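PDB 4OFT: glutathione S-transferase-1 from Necator americanus, which probably catalyses the conjugation of glutathione to electrophilic compounds in a parasitic hookworm. Local coordinates for residues T7-R12 with F48-V53; K103-T108 with Q119-V124. All coordinates share one frame; numbering follows the deposited sequence.

Contact 1 (T7-R12 with F48-V53)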
ATOM      1  N   THR A   7     -15.503   0.195 -11.366  1.00 43.45           N
ATOM      2  CA  THR A   7     -16.014   1.555 -11.487  1.00 45.02           C
ATOM      3  C   THR A   7     -14.867   2.531 -11.283  1.00 44.62           C
ATOM      4  O   THR A   7     -14.256   2.559 -10.221  1.00 44.36           O
ATOM      5  CB  THR A   7     -17.124   1.834 -10.456  1.00 46.08           C
ATOM      6  OG1 THR A   7     -18.120   0.810 -10.541  1.00 46.66           O
ATOM      7  CG2 THR A   7     -17.766   3.190 -10.708  1.00 47.44           C
ATOM      8  N   TYR A   8     -14.577   3.321 -12.309  1.00 45.52           N
ATOM      9  CA  TYR A   8     -13.453   4.249 -12.280  1.00 45.70           C
ATOM     10  C   TYR A   8     -13.705   5.388 -13.280  1.00 46.21           C
ATOM     11  O   TYR A   8     -14.731   5.407 -13.951  1.00 47.07           O
ATOM     12  CB  TYR A   8     -12.145   3.491 -12.586  1.00 44.51           C
ATOM     13  CG  TYR A   8     -10.889   4.301 -12.345  1.00 44.89           C
ATOM     14  CD1 TYR A   8     -10.653   4.901 -11.108  1.00 45.42           C
ATOM     15  CD2 TYR A   8      -9.947   4.490 -13.357  1.00 44.70           C
ATOM     16  CE1 TYR A   8      -9.520   5.669 -10.888  1.00 45.25           C
ATOM     17  CE2 TYR A   8      -8.811   5.253 -13.144  1.00 44.46           C
ATOM     18  CZ  TYR A   8      -8.602   5.836 -11.909  1.00 44.55           C
ATOM     19  OH  TYR A   8      -7.473   6.578 -11.690  1.00 43.69           O
ATOM     20  N   PHE A   9     -12.793   6.352 -13.349  1.00 45.78           N
ATOM     21  CA  PHE A   9     -12.855   7.412 -14.354  1.00 46.13           C
ATOM     22  C   PHE A   9     -12.486   6.889 -15.732  1.00 45.03           C
ATOM     23  O   PHE A   9     -11.964   5.783 -15.874  1.00 43.22           O
ATOM     24  CB  PHE A   9     -11.915   8.557 -13.985  1.00 46.11           C
ATOM     25  CG  PHE A   9     -12.268   9.221 -12.695  1.00 46.76           C
ATOM     26  CD1 PHE A   9     -13.417  10.000 -12.586  1.00 48.47           C
ATOM     27  CD2 PHE A   9     -11.458   9.059 -11.580  1.00 46.37           C
ATOM     28  CE1 PHE A   9     -13.751  10.618 -11.393  1.00 49.79           C
ATOM     29  CE2 PHE A   9     -11.785   9.671 -10.383  1.00 47.61           C
ATOM     30  CZ  PHE A   9     -12.932  10.451 -10.288  1.00 49.41           C
ATOM     31  N   ALA A  10     -12.745   7.714 -16.739  1.00 46.49           N
ATOM     32  CA  ALA A  10     -12.465   7.367 -18.121  1.00 46.77           C
ATOM     33  C   ALA A  10     -10.989   7.614 -18.416  1.00 46.80           C
ATOM     34  O   ALA A  10     -10.632   8.432 -19.268  1.00 47.85           O
ATOM     35  CB  ALA A  10     -13.353   8.176 -19.054  1.00 48.58           C
ATOM     36  N   ILE A  11     -10.141   6.900 -17.678  1.00 45.79           N
ATOM     37  CA  ILE A  11      -8.694   6.922 -17.856  1.00 44.48           C
ATOM     38  C   ILE A  11      -8.174   5.579 -17.378  1.00 42.73           C
ATOM     39  O   ILE A  11      -8.899   4.838 -16.716  1.00 43.20           O
ATOM     40  CB  ILE A  11      -8.006   8.039 -17.043  1.00 44.87           C
ATOM     41  CG1 ILE A  11      -8.459   8.013 -15.583  1.00 44.48           C
ATOM     42  CG2 ILE A  11      -8.281   9.410 -17.648  1.00 46.75           C
ATOM     43  CD1 ILE A  11      -7.581   8.835 -14.662  1.00 44.46           C
ATOM     44  N   ARG A  12      -6.924   5.272 -17.708  1.00 41.88           N
ATOM     45  CA  ARG A  12      -6.267   4.069 -17.214  1.00 40.53           C
ATOM     46  C   ARG A  12      -6.022   4.217 -15.716  1.00 40.55           C
ATOM     47  O   ARG A  12      -6.593   3.484 -14.912  1.00 40.86           O
ATOM     48  CB  ARG A  12      -4.964   3.807 -17.981  1.00 40.46           C
ATOM     49  CG  ARG A  12      -5.186   3.566 -19.468  1.00 40.74           C
ATOM     50  CD  ARG A  12      -3.918   3.139 -20.185  1.00 40.53           C
ATOM     51  NE  ARG A  12      -2.836   4.107 -20.031  1.00 40.81           N
ATOM     52  CZ  ARG A  12      -2.729   5.253 -20.705  1.00 41.41           C
ATOM     53  NH1 ARG A  12      -3.649   5.619 -21.594  1.00 42.14           N
ATOM     54  NH2 ARG A  12      -1.690   6.046 -20.482  1.00 41.53           N
ATOM     55  N   PHE A  48     -14.549   4.669   0.676  1.00 48.15           N
ATOM     56  CA  PHE A  48     -13.692   5.789   1.068  1.00 48.31           C
ATOM     57  C   PHE A  48     -13.918   7.005   0.169  1.00 50.04           C
ATOM     58  O   PHE A  48     -12.998   7.788  -0.076  1.00 50.53           O
ATOM     59  CB  PHE A  48     -12.223   5.348   1.050  1.00 45.91           C
ATOM     60  CG  PHE A  48     -11.988   4.053   1.764  1.00 44.78           C
ATOM     61  CD1 PHE A  48     -12.115   3.980   3.141  1.00 45.92           C
ATOM     62  CD2 PHE A  48     -11.689   2.895   1.063  1.00 43.55           C
ATOM     63  CE1 PHE A  48     -11.931   2.783   3.814  1.00 45.32           C
ATOM     64  CE2 PHE A  48     -11.499   1.691   1.728  1.00 42.96           C
ATOM     65  CZ  PHE A  48     -11.619   1.635   3.107  1.00 43.82           C
ATOM     66  N   GLY A  49     -15.153   7.157  -0.308  1.00 51.60           N
ATOM     67  CA  GLY A  49     -15.537   8.256  -1.192  1.00 53.33           C
ATOM     68  C   GLY A  49     -14.633   8.404  -2.394  1.00 52.15           C
ATOM     69  O   GLY A  49     -14.352   9.522  -2.829  1.00 53.55           O
ATOM     70  N   GLN A  50     -14.187   7.275  -2.938  1.00 50.64           N
ATOM     71  CA  GLN A  50     -13.149   7.283  -3.958  1.00 49.18           C
ATOM     72  C   GLN A  50     -13.262   6.111  -4.933  1.00 47.44           C
ATOM     73  O   GLN A  50     -13.829   5.064  -4.613  1.00 47.25           O
ATOM     74  CB  GLN A  50     -11.779   7.260  -3.281  1.00 48.66           C
ATOM     75  CG  GLN A  50     -10.650   7.779  -4.155  1.00 49.09           C
ATOM     76  CD  GLN A  50     -10.972   9.127  -4.788  1.00 51.28           C
ATOM     77  OE1 GLN A  50     -11.468  10.047  -4.126  1.00 53.58           O
ATOM     78  NE2 GLN A  50     -10.714   9.240  -6.087  1.00 50.98           N
ATOM     79  N   VAL A  51     -12.719   6.308  -6.128  1.00 46.61           N
ATOM     80  CA  VAL A  51     -12.613   5.245  -7.131  1.00 45.55           C
ATOM     81  C   VAL A  51     -11.132   5.011  -7.454  1.00 43.88           C
ATOM     82  O   VAL A  51     -10.320   5.921  -7.287  1.00 44.10           O
ATOM     83  CB  VAL A  51     -13.423   5.576  -8.406  1.00 46.33           C
ATOM     84  CG1 VAL A  51     -14.911   5.559  -8.099  1.00 47.91           C
ATOM     85  CG2 VAL A  51     -13.020   6.921  -8.992  1.00 47.59           C
ATOM     86  N   PRO A  52     -10.770   3.805  -7.935  1.00 42.35           N
ATOM     87  CA  PRO A  52     -11.640   2.719  -8.380  1.00 41.82           C
ATOM     88  C   PRO A  52     -12.329   1.960  -7.260  1.00 41.39           C
ATOM     89  O   PRO A  52     -11.849   1.950  -6.130  1.00 40.80           O
ATOM     90  CB  PRO A  52     -10.676   1.783  -9.105  1.00 40.56           C
ATOM     91  CG  PRO A  52      -9.401   1.952  -8.368  1.00 40.13           C
ATOM     92  CD  PRO A  52      -9.349   3.418  -8.017  1.00 41.20           C
ATOM     93  N   VAL A  53     -13.463   1.352  -7.593  1.00 41.64           N
ATOM     94  CA  VAL A  53     -14.132   0.384  -6.727  1.00 41.25           C
ATOM     95  C   VAL A  53     -14.482  -0.841  -7.569  1.00 40.36           C
ATOM     96  O   VAL A  53     -14.995  -0.723  -8.681  1.00 39.73           O
ATOM     97  CB  VAL A  53     -15.409   0.968  -6.080  1.00 43.07           C
ATOM     98  CG1 VAL A  53     -16.196  -0.114  -5.344  1.00 43.93           C
ATOM     99  CG2 VAL A  53     -15.049   2.100  -5.130  1.00 43.57           C
TER
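Val51 faces strand 4-9 with its whole branched end. Its CB lies 3.6 Å from the carbonyl O of Thr7, and Val51 CG2 rests against the Phe9 ring, 3.7 Å from Phe9 CD2, the two side chains crossing at about a right angle. With CG1 anti to the carbonyl carbon (chi1 -68°), CG2 falls between the backbone N and that carbon and is turned to the rings of Tyr8 and Phe9; Tyr8 CD1 is 3.8 Å from Val51 CG2. A compact valine suits a place bounded by a strand carbonyl and two rings.

Thr7 contributes mainly through its backbone. It forms an antiparallel hydrogen-bonded pair with Val53: Thr7 N to Val53 O at 2.9 Å, and Val53 N to Thr7 O at 3.0 Å, both with N-H...O angles of 159°. Thr7 O also receives a CA-H...O contact from Pro52 CA at 3.2 Å.

The Tyr8 ring runs alongside Pro52, pointing the same way, with CE1 3.7 Å from Pro52 CD; the carbonyl O of Val51 lies in the ring plane, at its edge. The peptide bond before Pro52 is cis, the cis-proline feature of the thioredoxin fold, which in relatives borders the glutathione site.

The loop thus enters strand 53-56 beside strand 4-9, whose other neighbour is strand 30-34. Pro52 also touches Ser64 and Ile67 of helix 64-74, and Phe9 meets Phe39 of helix 36-42 edge-to-face.

Contact 2 (K103-T108 with Q119-V124); sequences KSFFYT and QLKKEV
Leu120 and Phe105 form the apolar centre of this contact between two nearly antiparallel helical segments: the axes of 103-108 and 119-124 approach to 9.3 Å, with their N-to-C directions at 159°. The two side chains slide past one another in opposite directions, each directed at the other helix. Leu120 CB sits at the edge of the Phe105 ring and in its plane, 3.8 Å from Phe105 CD1. Beyond it, Leu120 CD1 extends to Thr108 CG2 at 3.8 Å, so one branched residue meets an aromatic ring at its base and a methyl at its tip. Leucine suits this place because it is long enough to span the gap between the helices.

Two further contacts set apolar carbon against backbone polar atoms. Leu120 CD1 lies 3.8 Å from Ser104 O, a carbonyl that also accepts a hydrogen bond from Arg113. The Phe105 ring, with CG anti to the backbone N (chi1 169°), is carried along the opposing helix to Lys121, where Phe105 CD1 comes 3.7 Å from the backbone N of Lys121. The small Ser104 faces the other helix on the Val124 side, where the modelled placement of the valine is doubtful.

Lys121 divides its length between two environments. Its CB is 4.0 Å from Phe105 CE1, whereas the extended chain beyond leads its NZ away to a salt bridge with Glu173. Lysine therefore lends its methylene base to an apolar border and its charge to a partner elsewhere.

With no hydrogen bond or salt bridge between the two segments, cohesion here rests on van der Waals packing and the hydrophobic effect. Polar pairing is left to the surroundings, consistent with a contact that is only partly buried and joins helices 82-110 and 117-141 near the turn connecting them.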
ATOM      1  N   LYS A 103       4.320  12.790  -7.518  1.00 62.06           N
ATOM      2  CA  LYS A 103       2.961  13.378  -7.561  1.00 64.98           C
ATOM      3  C   LYS A 103       2.858  14.815  -8.118  1.00 68.46           C
ATOM      4  O   LYS A 103       2.255  15.038  -9.168  1.00 69.53           O
ATOM      5  CB  LYS A 103       2.364  13.295  -6.158  1.00 66.20           C
ATOM      6  CG  LYS A 103       0.915  13.743  -6.014  1.00 68.11           C
ATOM      7  CD  LYS A 103       0.511  13.833  -4.544  1.00 69.85           C
ATOM      8  CE  LYS A 103       0.360  12.443  -3.940  1.00 68.06           C
ATOM      9  NZ  LYS A 103       0.165  12.491  -2.463  1.00 68.69           N
ATOM     10  N   SER A 104       3.424  15.780  -7.402  1.00 71.99           N
ATOM     11  CA  SER A 104       3.444  17.196  -7.826  1.00 75.22           C
ATOM     12  C   SER A 104       3.769  17.361  -9.323  1.00 76.96           C
ATOM     13  O   SER A 104       3.109  18.119 -10.047  1.00 80.94           O
ATOM     14  CB  SER A 104       4.484  17.936  -6.984  1.00 77.24           C
ATOM     15  OG  SER A 104       5.794  17.562  -7.371  1.00 76.25           O
ATOM     16  N   PHE A 105       4.798  16.658  -9.778  1.00 76.44           N
ATOM     17  CA  PHE A 105       5.145  16.654 -11.199  1.00 77.34           C
ATOM     18  C   PHE A 105       4.033  16.043 -12.041  1.00 77.78           C
ATOM     19  O   PHE A 105       3.614  16.625 -13.041  1.00 80.46           O
ATOM     20  CB  PHE A 105       6.439  15.886 -11.463  1.00 75.95           C
ATOM     21  CG  PHE A 105       6.691  15.639 -12.924  1.00 74.49           C
ATOM     22  CD1 PHE A 105       7.290  16.612 -13.713  1.00 77.03           C
ATOM     23  CD2 PHE A 105       6.294  14.450 -13.520  1.00 71.49           C
ATOM     24  CE1 PHE A 105       7.508  16.397 -15.063  1.00 76.34           C
ATOM     25  CE2 PHE A 105       6.505  14.230 -14.869  1.00 70.90           C
ATOM     26  CZ  PHE A 105       7.113  15.203 -15.643  1.00 73.48           C
ATOM     27  N   PHE A 106       3.574  14.862 -11.640  1.00 77.74           N
ATOM     28  CA  PHE A 106       2.545  14.138 -12.383  1.00 77.91           C
ATOM     29  C   PHE A 106       1.282  14.976 -12.545  1.00 79.64           C
ATOM     30  O   PHE A 106       0.727  15.057 -13.635  1.00 79.29           O
ATOM     31  CB  PHE A 106       2.203  12.817 -11.689  1.00 75.98           C
ATOM     32  CG  PHE A 106       1.329  11.914 -12.507  1.00 74.69           C
ATOM     33  CD1 PHE A 106       1.884  11.046 -13.438  1.00 73.69           C
ATOM     34  CD2 PHE A 106      -0.052  11.930 -12.347  1.00 75.37           C
ATOM     35  CE1 PHE A 106       1.077  10.211 -14.196  1.00 74.23           C
ATOM     36  CE2 PHE A 106      -0.866  11.098 -13.099  1.00 74.66           C
ATOM     37  CZ  PHE A 106      -0.300  10.236 -14.025  1.00 74.35           C
ATOM     38  N   TYR A 107       0.836  15.592 -11.456  1.00 82.69           N
ATOM     39  CA  TYR A 107      -0.375  16.409 -11.484  1.00 86.09           C
ATOM     40  C   TYR A 107      -0.193  17.709 -12.273  1.00 88.07           C
ATOM     41  O   TYR A 107      -1.163  18.223 -12.832  1.00 88.94           O
ATOM     42  CB  TYR A 107      -0.870  16.693 -10.060  1.00 89.29           C
ATOM     43  CG  TYR A 107      -1.638  15.534  -9.443  1.00 89.21           C
ATOM     44  CD1 TYR A 107      -0.973  14.431  -8.913  1.00 87.26           C
ATOM     45  CD2 TYR A 107      -3.029  15.543  -9.398  1.00 91.06           C
ATOM     46  CE1 TYR A 107      -1.667  13.374  -8.354  1.00 87.04           C
ATOM     47  CE2 TYR A 107      -3.734  14.489  -8.837  1.00 91.21           C
ATOM     48  CZ  TYR A 107      -3.049  13.407  -8.316  1.00 90.20           C
ATOM     49  OH  TYR A 107      -3.747  12.354  -7.760  1.00 90.81           O
ATOM     50  N   THR A 108       1.038  18.225 -12.329  1.00 90.81           N
ATOM     51  CA  THR A 108       1.341  19.436 -13.117  1.00 95.08           C
ATOM     52  C   THR A 108       1.415  19.139 -14.613  1.00 96.45           C
ATOM     53  O   THR A 108       0.960  19.942 -15.423  1.00 99.64           O
ATOM     54  CB  THR A 108       2.673  20.136 -12.681  1.00 96.63           C
ATOM     55  OG1 THR A 108       2.444  21.538 -12.484  1.00101.06           O
ATOM     56  CG2 THR A 108       3.815  19.971 -13.714  1.00 96.49           C
ATOM     57  N   GLN A 119      11.347  22.465 -14.046  1.00113.73           N
ATOM     58  CA  GLN A 119      11.814  22.463 -12.664  1.00111.13           C
ATOM     59  C   GLN A 119      11.497  21.118 -12.019  1.00105.49           C
ATOM     60  O   GLN A 119      12.385  20.440 -11.506  1.00105.02           O
ATOM     61  CB  GLN A 119      11.141  23.588 -11.875  1.00113.36           C
ATOM     62  CG  GLN A 119      11.629  23.741 -10.441  1.00114.83           C
ATOM     63  CD  GLN A 119      12.937  24.506 -10.342  1.00119.42           C
ATOM     64  OE1 GLN A 119      13.956  24.096 -10.902  1.00119.78           O
ATOM     65  NE2 GLN A 119      12.917  25.622  -9.618  1.00122.14           N
ATOM     66  N   LEU A 120      10.226  20.735 -12.071  1.00 99.23           N
ATOM     67  CA  LEU A 120       9.759  19.509 -11.434  1.00 93.64           C
ATOM     68  C   LEU A 120      10.322  18.260 -12.121  1.00 90.10           C
ATOM     69  O   LEU A 120      10.567  17.242 -11.480  1.00 86.99           O
ATOM     70  CB  LEU A 120       8.224  19.478 -11.401  1.00 90.88           C
ATOM     71  CG  LEU A 120       7.553  20.645 -10.660  1.00 92.48           C
ATOM     72  CD1 LEU A 120       6.036  20.529 -10.709  1.00 90.43           C
ATOM     73  CD2 LEU A 120       8.044  20.737  -9.221  1.00 93.49           C
ATOM     74  N   LYS A 121      10.537  18.346 -13.427  1.00 89.13           N
ATOM     75  CA  LYS A 121      11.185  17.269 -14.163  1.00 86.29           C
ATOM     76  C   LYS A 121      12.588  17.051 -13.618  1.00 86.77           C
ATOM     77  O   LYS A 121      12.978  15.920 -13.332  1.00 84.31           O
ATOM     78  CB  LYS A 121      11.263  17.616 -15.647  1.00 87.46           C
ATOM     79  CG  LYS A 121      11.407  16.426 -16.577  1.00 85.05           C
ATOM     80  CD  LYS A 121      11.614  16.939 -17.993  1.00 86.09           C
ATOM     81  CE  LYS A 121      11.219  15.978 -19.109  1.00 83.99           C
ATOM     82  NZ  LYS A 121      11.772  16.436 -20.420  1.00 85.95           N
ATOM     83  N   LYS A 122      13.330  18.145 -13.452  1.00 88.82           N
ATOM     84  CA  LYS A 122      14.746  18.051 -13.073  1.00 90.99           C
ATOM     85  C   LYS A 122      14.980  17.729 -11.590  1.00 90.36           C
ATOM     86  O   LYS A 122      15.760  16.822 -11.280  1.00 88.74           O
ATOM     87  CB  LYS A 122      15.570  19.268 -13.545  1.00 95.49           C
ATOM     88  CG  LYS A 122      16.368  19.003 -14.806  1.00 96.52           C
ATOM     89  CD  LYS A 122      15.456  19.117 -16.018  1.00 95.64           C
ATOM     90  CE  LYS A 122      16.191  18.831 -17.314  1.00 96.77           C
ATOM     91  NZ  LYS A 122      15.310  19.020 -18.498  1.00 95.14           N
ATOM     92  N   GLU A 123      14.273  18.403 -10.680  1.00 91.26           N
ATOM     93  CA  GLU A 123      14.568  18.259  -9.245  1.00 92.11           C
ATOM     94  C   GLU A 123      13.782  17.179  -8.499  1.00 87.57           C
ATOM     95  O   GLU A 123      14.223  16.764  -7.430  1.00 88.32           O
ATOM     96  CB  GLU A 123      14.416  19.581  -8.470  1.00 96.53           C
ATOM     97  CG  GLU A 123      13.104  20.319  -8.668  1.00 97.64           C
ATOM     98  CD  GLU A 123      12.763  21.232  -7.501  1.00100.27           C
ATOM     99  OE1 GLU A 123      12.468  20.724  -6.392  1.00100.27           O
ATOM    100  OE2 GLU A 123      12.785  22.462  -7.696  1.00101.64           O
ATOM    101  N   VAL A 124      12.626  16.748  -9.010  1.00 83.73           N
ATOM    102  CA  VAL A 124      11.808  15.752  -8.279  1.00 79.65           C
ATOM    103  C   VAL A 124      11.509  14.452  -9.039  1.00 75.44           C
ATOM    104  O   VAL A 124      11.624  13.377  -8.459  1.00 74.07           O
ATOM    105  CB  VAL A 124      10.503  16.357  -7.691  1.00 78.89           C
ATOM    106  CG1 VAL A 124      10.836  17.384  -6.613  1.00 81.83           C
ATOM    107  CG2 VAL A 124       9.628  16.980  -8.762  1.00 78.95           C
TER

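The two contacts share no secondary-structure element and belong to different domains: contact 1 to the thioredoxin-like N-terminal domain, contact 2 to the helical C-terminal domain. Their centres are 23 Å apart, and their nearest atoms remain about 7 Å from each other without touching. Contact 1 is buried and unites a strand with an incoming loop, so paired backbone hydrogen bonds fix its register while apolar side chains fill in around them. Contact 2 is partly buried, farther from the centre of the chain, and relies on side-chain packing, with no polar bond between the segments, as is usual between helices, whose backbone bonds run mainly along their own turns.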